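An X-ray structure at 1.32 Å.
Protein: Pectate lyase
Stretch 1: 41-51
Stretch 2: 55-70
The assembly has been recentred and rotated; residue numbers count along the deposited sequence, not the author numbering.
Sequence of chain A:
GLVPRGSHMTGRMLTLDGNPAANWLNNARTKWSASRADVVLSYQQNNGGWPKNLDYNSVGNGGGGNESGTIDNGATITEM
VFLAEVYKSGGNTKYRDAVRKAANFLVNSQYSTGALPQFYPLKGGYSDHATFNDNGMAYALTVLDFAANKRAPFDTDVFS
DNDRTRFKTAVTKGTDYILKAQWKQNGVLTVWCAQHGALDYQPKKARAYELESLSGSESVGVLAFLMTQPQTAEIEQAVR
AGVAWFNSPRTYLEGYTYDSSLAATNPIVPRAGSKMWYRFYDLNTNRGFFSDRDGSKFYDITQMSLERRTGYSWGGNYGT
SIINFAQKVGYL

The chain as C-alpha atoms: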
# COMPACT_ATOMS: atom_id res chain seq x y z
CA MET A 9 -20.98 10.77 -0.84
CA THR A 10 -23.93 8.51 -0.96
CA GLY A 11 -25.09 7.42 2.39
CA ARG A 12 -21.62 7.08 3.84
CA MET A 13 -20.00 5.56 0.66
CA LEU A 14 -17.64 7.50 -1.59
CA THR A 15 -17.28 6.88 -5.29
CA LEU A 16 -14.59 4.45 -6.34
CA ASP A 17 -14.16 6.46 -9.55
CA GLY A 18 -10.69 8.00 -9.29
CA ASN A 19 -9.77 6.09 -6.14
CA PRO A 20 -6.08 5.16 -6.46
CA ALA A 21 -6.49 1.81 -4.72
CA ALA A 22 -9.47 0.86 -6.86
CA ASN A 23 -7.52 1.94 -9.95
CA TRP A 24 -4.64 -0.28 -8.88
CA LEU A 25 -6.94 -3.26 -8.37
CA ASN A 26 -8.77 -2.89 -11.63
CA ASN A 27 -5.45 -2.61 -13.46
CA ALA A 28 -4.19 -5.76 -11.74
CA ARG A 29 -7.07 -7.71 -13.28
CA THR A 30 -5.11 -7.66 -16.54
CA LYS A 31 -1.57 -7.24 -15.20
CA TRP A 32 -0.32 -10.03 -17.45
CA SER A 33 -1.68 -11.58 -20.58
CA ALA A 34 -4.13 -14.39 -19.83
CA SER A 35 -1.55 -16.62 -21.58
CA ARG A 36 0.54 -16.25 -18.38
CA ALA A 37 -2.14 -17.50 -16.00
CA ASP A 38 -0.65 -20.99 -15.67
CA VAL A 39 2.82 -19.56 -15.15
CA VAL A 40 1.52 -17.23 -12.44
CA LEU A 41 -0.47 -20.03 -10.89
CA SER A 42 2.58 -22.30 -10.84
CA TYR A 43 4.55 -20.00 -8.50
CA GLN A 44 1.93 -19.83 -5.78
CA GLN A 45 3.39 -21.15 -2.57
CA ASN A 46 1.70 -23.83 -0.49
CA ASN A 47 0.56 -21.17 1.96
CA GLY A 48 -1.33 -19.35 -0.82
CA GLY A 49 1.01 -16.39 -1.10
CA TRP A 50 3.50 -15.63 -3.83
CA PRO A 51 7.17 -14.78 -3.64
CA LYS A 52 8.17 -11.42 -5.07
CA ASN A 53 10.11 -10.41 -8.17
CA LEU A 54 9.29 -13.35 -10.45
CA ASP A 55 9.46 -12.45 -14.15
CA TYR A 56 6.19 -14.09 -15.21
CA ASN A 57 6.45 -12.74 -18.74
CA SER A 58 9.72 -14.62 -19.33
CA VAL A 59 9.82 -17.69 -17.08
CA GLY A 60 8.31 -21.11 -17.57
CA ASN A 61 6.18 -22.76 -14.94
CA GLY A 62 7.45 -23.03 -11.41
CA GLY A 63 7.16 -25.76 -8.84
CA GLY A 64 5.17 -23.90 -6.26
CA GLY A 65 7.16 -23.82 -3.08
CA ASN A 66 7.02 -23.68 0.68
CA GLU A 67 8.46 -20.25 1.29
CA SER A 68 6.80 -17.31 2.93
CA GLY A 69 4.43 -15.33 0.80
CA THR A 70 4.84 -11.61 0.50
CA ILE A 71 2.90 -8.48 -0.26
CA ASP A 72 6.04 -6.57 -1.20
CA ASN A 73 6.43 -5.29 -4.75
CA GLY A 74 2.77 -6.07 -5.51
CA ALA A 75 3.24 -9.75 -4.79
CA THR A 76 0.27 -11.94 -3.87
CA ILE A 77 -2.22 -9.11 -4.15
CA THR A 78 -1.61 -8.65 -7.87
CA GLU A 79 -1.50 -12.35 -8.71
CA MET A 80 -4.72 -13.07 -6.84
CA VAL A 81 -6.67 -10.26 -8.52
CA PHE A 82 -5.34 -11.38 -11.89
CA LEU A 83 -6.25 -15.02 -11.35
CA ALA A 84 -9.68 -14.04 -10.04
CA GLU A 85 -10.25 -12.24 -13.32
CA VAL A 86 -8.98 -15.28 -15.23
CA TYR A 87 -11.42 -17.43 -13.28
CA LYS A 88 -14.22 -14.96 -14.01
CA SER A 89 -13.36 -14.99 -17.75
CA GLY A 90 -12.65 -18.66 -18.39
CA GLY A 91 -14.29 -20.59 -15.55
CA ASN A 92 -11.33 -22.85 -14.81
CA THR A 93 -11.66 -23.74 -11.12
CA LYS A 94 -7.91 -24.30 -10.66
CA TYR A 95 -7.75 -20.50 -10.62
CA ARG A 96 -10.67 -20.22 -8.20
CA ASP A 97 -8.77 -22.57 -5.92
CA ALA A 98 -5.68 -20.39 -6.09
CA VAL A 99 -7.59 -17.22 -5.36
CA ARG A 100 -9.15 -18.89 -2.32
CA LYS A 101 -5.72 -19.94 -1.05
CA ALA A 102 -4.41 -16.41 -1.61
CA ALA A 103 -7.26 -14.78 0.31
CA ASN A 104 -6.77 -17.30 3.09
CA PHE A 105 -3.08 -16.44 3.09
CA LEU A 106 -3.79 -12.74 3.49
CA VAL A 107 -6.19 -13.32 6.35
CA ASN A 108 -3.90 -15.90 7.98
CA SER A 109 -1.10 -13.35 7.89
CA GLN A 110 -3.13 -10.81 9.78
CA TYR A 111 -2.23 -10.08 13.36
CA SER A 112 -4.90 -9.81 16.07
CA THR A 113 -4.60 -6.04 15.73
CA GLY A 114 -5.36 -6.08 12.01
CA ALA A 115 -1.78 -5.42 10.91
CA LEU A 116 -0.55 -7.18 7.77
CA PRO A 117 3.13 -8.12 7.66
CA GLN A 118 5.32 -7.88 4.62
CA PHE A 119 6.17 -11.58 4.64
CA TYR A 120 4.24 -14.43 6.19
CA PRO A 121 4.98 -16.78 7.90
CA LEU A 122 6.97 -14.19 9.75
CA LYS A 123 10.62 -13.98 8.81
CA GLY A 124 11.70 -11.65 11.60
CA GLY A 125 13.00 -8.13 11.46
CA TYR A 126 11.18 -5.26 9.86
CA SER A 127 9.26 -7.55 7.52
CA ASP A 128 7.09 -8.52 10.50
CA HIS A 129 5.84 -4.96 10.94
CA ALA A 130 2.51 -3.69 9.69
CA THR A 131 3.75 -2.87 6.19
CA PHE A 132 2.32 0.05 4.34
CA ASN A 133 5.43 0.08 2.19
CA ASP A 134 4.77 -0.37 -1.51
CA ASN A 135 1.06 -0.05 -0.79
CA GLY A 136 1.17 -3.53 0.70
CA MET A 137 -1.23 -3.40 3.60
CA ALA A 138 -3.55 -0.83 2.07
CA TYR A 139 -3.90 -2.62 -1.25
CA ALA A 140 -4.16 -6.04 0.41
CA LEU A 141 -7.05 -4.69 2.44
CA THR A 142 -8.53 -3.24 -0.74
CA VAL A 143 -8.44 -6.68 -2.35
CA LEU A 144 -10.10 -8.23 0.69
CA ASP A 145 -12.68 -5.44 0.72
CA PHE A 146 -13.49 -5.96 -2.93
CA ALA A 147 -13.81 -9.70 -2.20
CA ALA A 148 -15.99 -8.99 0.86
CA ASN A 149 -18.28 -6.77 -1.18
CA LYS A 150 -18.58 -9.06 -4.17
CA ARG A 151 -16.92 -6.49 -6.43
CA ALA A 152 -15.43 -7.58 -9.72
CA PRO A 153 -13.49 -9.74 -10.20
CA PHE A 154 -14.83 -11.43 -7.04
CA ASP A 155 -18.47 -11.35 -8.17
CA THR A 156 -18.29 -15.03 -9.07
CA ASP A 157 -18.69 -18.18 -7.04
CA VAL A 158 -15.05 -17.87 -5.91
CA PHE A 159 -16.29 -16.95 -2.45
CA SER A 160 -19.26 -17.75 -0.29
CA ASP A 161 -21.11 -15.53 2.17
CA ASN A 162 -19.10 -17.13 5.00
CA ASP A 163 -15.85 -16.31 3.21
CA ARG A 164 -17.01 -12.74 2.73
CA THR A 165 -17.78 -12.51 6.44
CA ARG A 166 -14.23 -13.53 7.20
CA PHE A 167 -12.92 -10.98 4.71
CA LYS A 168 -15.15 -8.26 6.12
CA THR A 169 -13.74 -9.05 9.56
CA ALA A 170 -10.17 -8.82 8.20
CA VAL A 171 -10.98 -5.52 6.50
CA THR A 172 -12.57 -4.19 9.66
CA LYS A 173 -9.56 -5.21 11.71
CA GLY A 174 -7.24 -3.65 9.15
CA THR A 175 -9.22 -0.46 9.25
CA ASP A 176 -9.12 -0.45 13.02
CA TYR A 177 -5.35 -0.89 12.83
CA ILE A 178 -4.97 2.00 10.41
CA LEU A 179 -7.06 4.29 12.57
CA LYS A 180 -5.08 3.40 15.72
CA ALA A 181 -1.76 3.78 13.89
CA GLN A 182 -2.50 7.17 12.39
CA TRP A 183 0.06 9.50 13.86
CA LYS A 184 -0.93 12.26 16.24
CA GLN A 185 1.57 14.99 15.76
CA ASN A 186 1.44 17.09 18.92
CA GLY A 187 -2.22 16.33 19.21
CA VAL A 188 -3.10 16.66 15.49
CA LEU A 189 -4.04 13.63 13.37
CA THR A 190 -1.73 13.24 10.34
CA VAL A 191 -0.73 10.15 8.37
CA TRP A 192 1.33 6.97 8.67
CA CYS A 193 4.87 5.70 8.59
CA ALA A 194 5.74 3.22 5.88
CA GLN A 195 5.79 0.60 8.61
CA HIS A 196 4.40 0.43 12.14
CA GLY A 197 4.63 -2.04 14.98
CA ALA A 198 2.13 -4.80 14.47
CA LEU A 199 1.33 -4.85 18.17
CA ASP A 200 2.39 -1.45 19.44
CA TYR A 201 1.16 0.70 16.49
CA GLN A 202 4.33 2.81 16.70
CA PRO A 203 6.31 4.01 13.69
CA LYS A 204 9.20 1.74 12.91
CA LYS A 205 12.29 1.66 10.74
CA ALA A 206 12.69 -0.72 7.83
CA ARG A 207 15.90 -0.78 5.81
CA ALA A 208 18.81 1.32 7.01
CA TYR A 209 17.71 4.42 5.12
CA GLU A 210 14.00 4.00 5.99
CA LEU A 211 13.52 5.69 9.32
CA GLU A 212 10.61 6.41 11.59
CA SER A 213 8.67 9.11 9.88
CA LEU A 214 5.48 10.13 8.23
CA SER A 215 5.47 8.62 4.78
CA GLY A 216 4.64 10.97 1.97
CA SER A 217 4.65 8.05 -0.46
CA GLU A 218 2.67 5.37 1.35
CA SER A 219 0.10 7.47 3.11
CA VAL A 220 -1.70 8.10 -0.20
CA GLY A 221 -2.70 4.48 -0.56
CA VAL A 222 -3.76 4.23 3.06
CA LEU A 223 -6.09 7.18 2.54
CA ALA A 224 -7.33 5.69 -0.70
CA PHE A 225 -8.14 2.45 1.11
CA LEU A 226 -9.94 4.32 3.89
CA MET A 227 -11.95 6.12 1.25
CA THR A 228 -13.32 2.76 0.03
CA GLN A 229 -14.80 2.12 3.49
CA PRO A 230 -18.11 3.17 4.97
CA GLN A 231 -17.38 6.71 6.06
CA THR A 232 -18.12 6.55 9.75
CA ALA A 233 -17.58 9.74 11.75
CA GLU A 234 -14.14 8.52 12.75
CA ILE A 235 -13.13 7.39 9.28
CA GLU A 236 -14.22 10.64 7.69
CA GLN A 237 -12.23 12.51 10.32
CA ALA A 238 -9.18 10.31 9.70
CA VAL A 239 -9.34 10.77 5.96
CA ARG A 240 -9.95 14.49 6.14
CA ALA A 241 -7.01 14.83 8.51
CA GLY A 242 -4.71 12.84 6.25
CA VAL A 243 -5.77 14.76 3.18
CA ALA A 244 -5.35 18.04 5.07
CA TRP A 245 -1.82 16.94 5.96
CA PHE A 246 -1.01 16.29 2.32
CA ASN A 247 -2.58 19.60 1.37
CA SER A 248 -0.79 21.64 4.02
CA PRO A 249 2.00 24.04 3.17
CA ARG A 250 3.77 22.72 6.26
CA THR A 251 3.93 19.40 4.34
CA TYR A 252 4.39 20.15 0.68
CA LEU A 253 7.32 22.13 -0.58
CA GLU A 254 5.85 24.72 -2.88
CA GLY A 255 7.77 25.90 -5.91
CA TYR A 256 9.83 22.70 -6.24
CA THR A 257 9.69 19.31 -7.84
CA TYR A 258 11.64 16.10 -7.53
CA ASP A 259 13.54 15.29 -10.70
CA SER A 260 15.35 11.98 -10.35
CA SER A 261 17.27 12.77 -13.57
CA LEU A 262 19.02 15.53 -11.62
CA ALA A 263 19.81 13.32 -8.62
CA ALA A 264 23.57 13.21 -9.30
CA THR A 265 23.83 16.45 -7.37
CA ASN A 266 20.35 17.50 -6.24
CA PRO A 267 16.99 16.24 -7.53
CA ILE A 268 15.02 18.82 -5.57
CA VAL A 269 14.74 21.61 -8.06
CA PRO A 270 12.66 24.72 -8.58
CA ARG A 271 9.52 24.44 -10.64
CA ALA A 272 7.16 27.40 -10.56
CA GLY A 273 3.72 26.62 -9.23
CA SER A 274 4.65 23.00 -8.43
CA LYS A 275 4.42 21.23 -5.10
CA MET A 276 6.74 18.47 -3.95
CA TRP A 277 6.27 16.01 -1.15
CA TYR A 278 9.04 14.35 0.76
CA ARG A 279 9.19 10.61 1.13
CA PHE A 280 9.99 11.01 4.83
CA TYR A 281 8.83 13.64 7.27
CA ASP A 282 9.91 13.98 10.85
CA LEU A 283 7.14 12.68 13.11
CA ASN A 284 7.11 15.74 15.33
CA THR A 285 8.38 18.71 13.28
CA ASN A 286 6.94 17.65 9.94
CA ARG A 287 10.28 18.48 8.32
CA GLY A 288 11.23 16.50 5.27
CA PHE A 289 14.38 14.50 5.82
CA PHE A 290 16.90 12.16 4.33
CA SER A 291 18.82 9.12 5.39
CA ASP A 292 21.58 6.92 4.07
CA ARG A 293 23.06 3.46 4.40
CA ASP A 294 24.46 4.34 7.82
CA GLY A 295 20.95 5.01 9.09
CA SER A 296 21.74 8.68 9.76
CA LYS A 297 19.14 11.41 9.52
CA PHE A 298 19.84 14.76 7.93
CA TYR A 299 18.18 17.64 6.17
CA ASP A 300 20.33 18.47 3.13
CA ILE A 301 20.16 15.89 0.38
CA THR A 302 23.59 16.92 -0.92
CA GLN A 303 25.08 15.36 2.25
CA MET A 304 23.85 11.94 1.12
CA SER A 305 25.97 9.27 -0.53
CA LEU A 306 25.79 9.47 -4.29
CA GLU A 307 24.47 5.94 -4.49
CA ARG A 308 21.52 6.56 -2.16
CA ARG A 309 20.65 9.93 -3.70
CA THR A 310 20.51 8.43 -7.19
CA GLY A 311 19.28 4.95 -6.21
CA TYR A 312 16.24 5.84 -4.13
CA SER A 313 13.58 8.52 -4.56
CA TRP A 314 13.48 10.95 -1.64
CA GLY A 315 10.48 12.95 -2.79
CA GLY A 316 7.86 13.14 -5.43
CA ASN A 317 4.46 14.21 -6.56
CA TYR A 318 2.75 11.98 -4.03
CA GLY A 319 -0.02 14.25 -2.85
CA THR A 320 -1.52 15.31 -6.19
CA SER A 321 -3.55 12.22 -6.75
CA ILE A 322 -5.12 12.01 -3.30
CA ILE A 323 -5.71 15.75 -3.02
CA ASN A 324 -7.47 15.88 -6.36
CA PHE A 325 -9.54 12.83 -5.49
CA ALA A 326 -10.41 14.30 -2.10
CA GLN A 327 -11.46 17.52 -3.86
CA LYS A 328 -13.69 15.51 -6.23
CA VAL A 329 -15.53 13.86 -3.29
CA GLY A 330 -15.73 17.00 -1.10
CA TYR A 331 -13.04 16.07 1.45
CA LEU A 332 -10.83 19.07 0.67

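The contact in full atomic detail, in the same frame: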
# COMPACT_ATOMS: atom_id res chain seq x y z
N LEU A 41 0.10 -19.05 -11.79
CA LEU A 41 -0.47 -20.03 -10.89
C LEU A 41 0.63 -20.93 -10.30
O LEU A 41 0.63 -21.28 -9.13
CB LEU A 41 -1.49 -20.88 -11.64
CG LEU A 41 -2.11 -22.04 -10.89
CD1 LEU A 41 -2.85 -21.59 -9.62
CD2 LEU A 41 -3.06 -22.75 -11.83
N SER A 42 1.57 -21.30 -11.16
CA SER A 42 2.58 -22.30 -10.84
C SER A 42 3.61 -21.82 -9.82
O SER A 42 4.34 -22.65 -9.30
CB SER A 42 3.29 -22.77 -12.10
OG SER A 42 4.16 -21.79 -12.59
N TYR A 43 3.65 -20.52 -9.53
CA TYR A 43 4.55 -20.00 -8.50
C TYR A 43 3.89 -19.74 -7.16
O TYR A 43 4.55 -19.34 -6.22
CB TYR A 43 5.24 -18.72 -8.99
CG TYR A 43 6.27 -19.04 -10.02
CD1 TYR A 43 7.56 -19.41 -9.64
CD2 TYR A 43 5.95 -19.05 -11.36
CE1 TYR A 43 8.51 -19.75 -10.59
CE2 TYR A 43 6.89 -19.40 -12.31
CZ TYR A 43 8.16 -19.77 -11.91
OH TYR A 43 9.11 -20.14 -12.85
N GLN A 44 2.59 -19.97 -7.06
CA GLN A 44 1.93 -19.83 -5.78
C GLN A 44 2.52 -20.81 -4.79
O GLN A 44 2.70 -21.99 -5.09
CB GLN A 44 0.43 -20.06 -5.92
CG GLN A 44 -0.33 -19.55 -4.73
CD GLN A 44 -1.83 -19.71 -4.86
OE1 GLN A 44 -2.30 -20.49 -5.68
NE2 GLN A 44 -2.58 -18.93 -4.08
N GLN A 45 2.85 -20.33 -3.62
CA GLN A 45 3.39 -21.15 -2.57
C GLN A 45 2.28 -21.95 -1.92
O GLN A 45 1.10 -21.66 -2.09
CB GLN A 45 4.10 -20.30 -1.51
CG GLN A 45 5.21 -19.43 -2.11
CD GLN A 45 6.29 -20.22 -2.81
OE1 GLN A 45 7.18 -20.76 -2.16
NE2 GLN A 45 6.24 -20.25 -4.13
N ASN A 46 2.67 -22.96 -1.16
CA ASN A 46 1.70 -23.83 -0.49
C ASN A 46 0.79 -23.04 0.42
O ASN A 46 -0.40 -23.35 0.57
CB ASN A 46 2.43 -24.92 0.30
CG ASN A 46 3.15 -25.90 -0.61
OD1 ASN A 46 2.69 -26.21 -1.69
ND2 ASN A 46 4.31 -26.35 -0.18
N ASN A 47 1.34 -21.99 1.03
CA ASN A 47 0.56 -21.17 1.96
C ASN A 47 -0.47 -20.25 1.29
O ASN A 47 -1.26 -19.64 1.97
CB ASN A 47 1.46 -20.38 2.88
CG ASN A 47 2.40 -19.46 2.15
OD1 ASN A 47 2.11 -18.96 1.08
ND2 ASN A 47 3.54 -19.22 2.75
N GLY A 48 -0.43 -20.18 -0.03
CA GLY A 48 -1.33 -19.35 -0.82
C GLY A 48 -0.77 -18.02 -1.27
O GLY A 48 -1.37 -17.36 -2.10
N GLY A 49 0.35 -17.62 -0.69
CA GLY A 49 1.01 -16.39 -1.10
C GLY A 49 1.95 -16.65 -2.26
O GLY A 49 2.25 -17.79 -2.62
N TRP A 50 2.47 -15.57 -2.82
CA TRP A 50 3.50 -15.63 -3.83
C TRP A 50 4.78 -15.01 -3.33
O TRP A 50 4.76 -14.10 -2.50
CB TRP A 50 3.13 -14.87 -5.09
CG TRP A 50 2.28 -15.65 -6.06
CD1 TRP A 50 2.71 -16.24 -7.19
CD2 TRP A 50 0.87 -15.87 -6.00
NE1 TRP A 50 1.66 -16.84 -7.84
CE2 TRP A 50 0.51 -16.63 -7.13
CE3 TRP A 50 -0.14 -15.53 -5.09
CZ2 TRP A 50 -0.78 -17.03 -7.39
CZ3 TRP A 50 -1.44 -15.90 -5.37
CH2 TRP A 50 -1.74 -16.65 -6.50
N PRO A 51 5.90 -15.47 -3.87
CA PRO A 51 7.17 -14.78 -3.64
C PRO A 51 7.18 -13.54 -4.52
O PRO A 51 6.38 -13.42 -5.45
CB PRO A 51 8.22 -15.80 -4.12
CG PRO A 51 7.49 -16.99 -4.50
CD PRO A 51 6.06 -16.61 -4.79
N ASP A 55 9.67 -13.03 -12.82
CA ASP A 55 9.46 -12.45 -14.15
C ASP A 55 8.48 -13.32 -14.93
O ASP A 55 8.89 -14.11 -15.78
CB ASP A 55 10.80 -12.33 -14.88
CG ASP A 55 10.72 -11.48 -16.14
OD1 ASP A 55 9.62 -11.04 -16.55
OD2 ASP A 55 11.75 -11.24 -16.82
N TYR A 56 7.19 -13.18 -14.65
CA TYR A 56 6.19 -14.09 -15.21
C TYR A 56 6.10 -14.03 -16.72
O TYR A 56 5.68 -14.99 -17.33
CB TYR A 56 4.81 -13.83 -14.66
CG TYR A 56 4.72 -13.98 -13.17
CD1 TYR A 56 4.98 -15.19 -12.56
CD2 TYR A 56 4.36 -12.91 -12.37
CE1 TYR A 56 4.88 -15.33 -11.19
CE2 TYR A 56 4.25 -13.04 -11.02
CZ TYR A 56 4.52 -14.24 -10.43
OH TYR A 56 4.43 -14.37 -9.07
N ASN A 57 6.47 -12.90 -17.30
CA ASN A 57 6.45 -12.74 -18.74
C ASN A 57 7.58 -13.48 -19.45
O ASN A 57 7.50 -13.67 -20.67
CB ASN A 57 6.47 -11.26 -19.12
CG ASN A 57 5.15 -10.60 -18.85
OD1 ASN A 57 4.10 -11.23 -18.97
ND2 ASN A 57 5.18 -9.32 -18.47
N SER A 58 8.60 -13.90 -18.72
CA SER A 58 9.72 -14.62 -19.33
C SER A 58 9.87 -16.08 -18.88
O SER A 58 10.26 -16.94 -19.67
CB SER A 58 11.04 -13.86 -19.15
OG SER A 58 11.29 -13.54 -17.80
N VAL A 59 9.54 -16.37 -17.63
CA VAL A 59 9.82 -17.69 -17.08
C VAL A 59 8.76 -18.72 -17.46
O VAL A 59 7.60 -18.39 -17.72
CB VAL A 59 10.01 -17.68 -15.52
CG1 VAL A 59 11.13 -16.74 -15.13
CG2 VAL A 59 8.71 -17.34 -14.80
N GLY A 60 9.19 -19.97 -17.46
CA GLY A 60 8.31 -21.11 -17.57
C GLY A 60 7.70 -21.39 -16.21
O GLY A 60 7.95 -20.69 -15.22
N ASN A 61 6.88 -22.43 -16.16
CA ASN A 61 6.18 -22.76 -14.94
C ASN A 61 7.15 -23.07 -13.82
O ASN A 61 8.22 -23.64 -14.03
CB ASN A 61 5.27 -23.97 -15.12
CG ASN A 61 3.97 -23.65 -15.80
OD1 ASN A 61 3.82 -22.61 -16.47
ND2 ASN A 61 3.00 -24.53 -15.61
N GLY A 62 6.72 -22.73 -12.62
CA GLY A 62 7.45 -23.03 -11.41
C GLY A 62 7.02 -24.34 -10.80
O GLY A 62 6.31 -25.14 -11.41
N GLY A 63 7.47 -24.56 -9.59
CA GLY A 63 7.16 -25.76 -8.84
C GLY A 63 6.51 -25.46 -7.51
O GLY A 63 6.60 -26.24 -6.56
N GLY A 64 5.81 -24.33 -7.47
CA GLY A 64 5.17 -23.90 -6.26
C GLY A 64 6.25 -23.50 -5.28
O GLY A 64 7.15 -22.73 -5.59
N GLY A 65 6.16 -24.06 -4.09
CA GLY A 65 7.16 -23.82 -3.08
C GLY A 65 6.58 -23.73 -1.70
O GLY A 65 5.36 -23.67 -1.53
N ASN A 66 7.44 -23.69 -0.70
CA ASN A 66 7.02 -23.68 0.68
C ASN A 66 7.57 -22.48 1.43
O ASN A 66 7.71 -22.52 2.66
CB ASN A 66 7.45 -24.97 1.36
CG ASN A 66 6.66 -25.26 2.58
OD1 ASN A 66 7.22 -25.50 3.66
ND2 ASN A 66 5.34 -25.22 2.44
N GLU A 67 7.88 -21.44 0.69
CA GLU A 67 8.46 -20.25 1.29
C GLU A 67 7.36 -19.33 1.76
O GLU A 67 6.17 -19.53 1.47
CB GLU A 67 9.35 -19.52 0.29
CG GLU A 67 10.62 -20.31 -0.10
CD GLU A 67 11.59 -20.61 1.06
OE1 GLU A 67 11.50 -20.05 2.17
OE2 GLU A 67 12.51 -21.45 0.85
N SER A 68 7.75 -18.34 2.54
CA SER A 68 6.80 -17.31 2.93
C SER A 68 6.28 -16.59 1.70
O SER A 68 6.99 -16.40 0.72
CB SER A 68 7.44 -16.32 3.87
OG SER A 68 7.73 -16.92 5.10
N GLY A 69 5.01 -16.24 1.76
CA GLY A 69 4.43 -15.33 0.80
C GLY A 69 4.76 -13.91 1.20
O GLY A 69 5.15 -13.64 2.31
N THR A 70 4.59 -13.01 0.25
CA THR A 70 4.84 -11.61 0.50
C THR A 70 3.85 -10.73 -0.20
O THR A 70 3.27 -11.09 -1.21
CB THR A 70 6.29 -11.26 0.12
OG1 THR A 70 6.57 -9.90 0.50
CG2 THR A 70 6.54 -11.31 -1.35
O HOH W 1 4.31 -21.89 1.47
O HOH W 2 6.56 -12.68 -8.08

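The two stretches run alongside each other in the same direction, from Ser42 opposite Gly62 to Gly49 opposite Gly69, and bury 878 Å² between them. In every direct hydrogen bond across the contact the second stretch contributes a backbone N or O.

Ser42 receives two amides: Gly62 N donates to Ser42 OG (2.7 Å) and Gly64 N to Ser42 O (2.9 Å). Gly62 also lies over one face of the Tyr43 ring, its CA 3.7 Å from the ring centroid; a CB here would fall 2.5 Å from Tyr43 CE1. The phenol reaches further back along the segment, where Tyr43 OH donates to Gly60 O (2.7 Å), while Tyr43 CE2 meets Val59 CG2 at 3.7 Å and Tyr43 CD2 meets Tyr56 CE1 at 3.9 Å.

Gln45 uses both ends of its amide. Its OE1 accepts from Glu67 N (3.0 Å); its NE2 donates to Tyr43 O within its own stretch (2.8 Å) and, more weakly, to Gly64 O (3.0 Å). Gly65 O is taken by Asn46 N (2.8 Å), in the type I turn from Gln45 to Gly48. That turn is braced by Asn47 OD1, which accepts from Gly49 N (2.8 Å), and a water links it to the second stretch, accepting from Asn47 N (3.0 Å) and donating to Glu67 O (3.0 Å).

Beyond the turn, Gly49 and Gly69 pass with their CA atoms 4.1 Å apart, an approach that leaves no room for a CB on either: a CB on Gly49 would lie 2.8 Å from Gly69 CA, and a CB on Gly69 would lie 2.8 Å from Gly49 CA. Trp50 O then accepts from Thr70 N (3.0 Å). A second water donates to Pro51 O (2.7 Å) and Tyr56 OH (2.9 Å), bridging the end of the first stretch to the Tyr56 side chain.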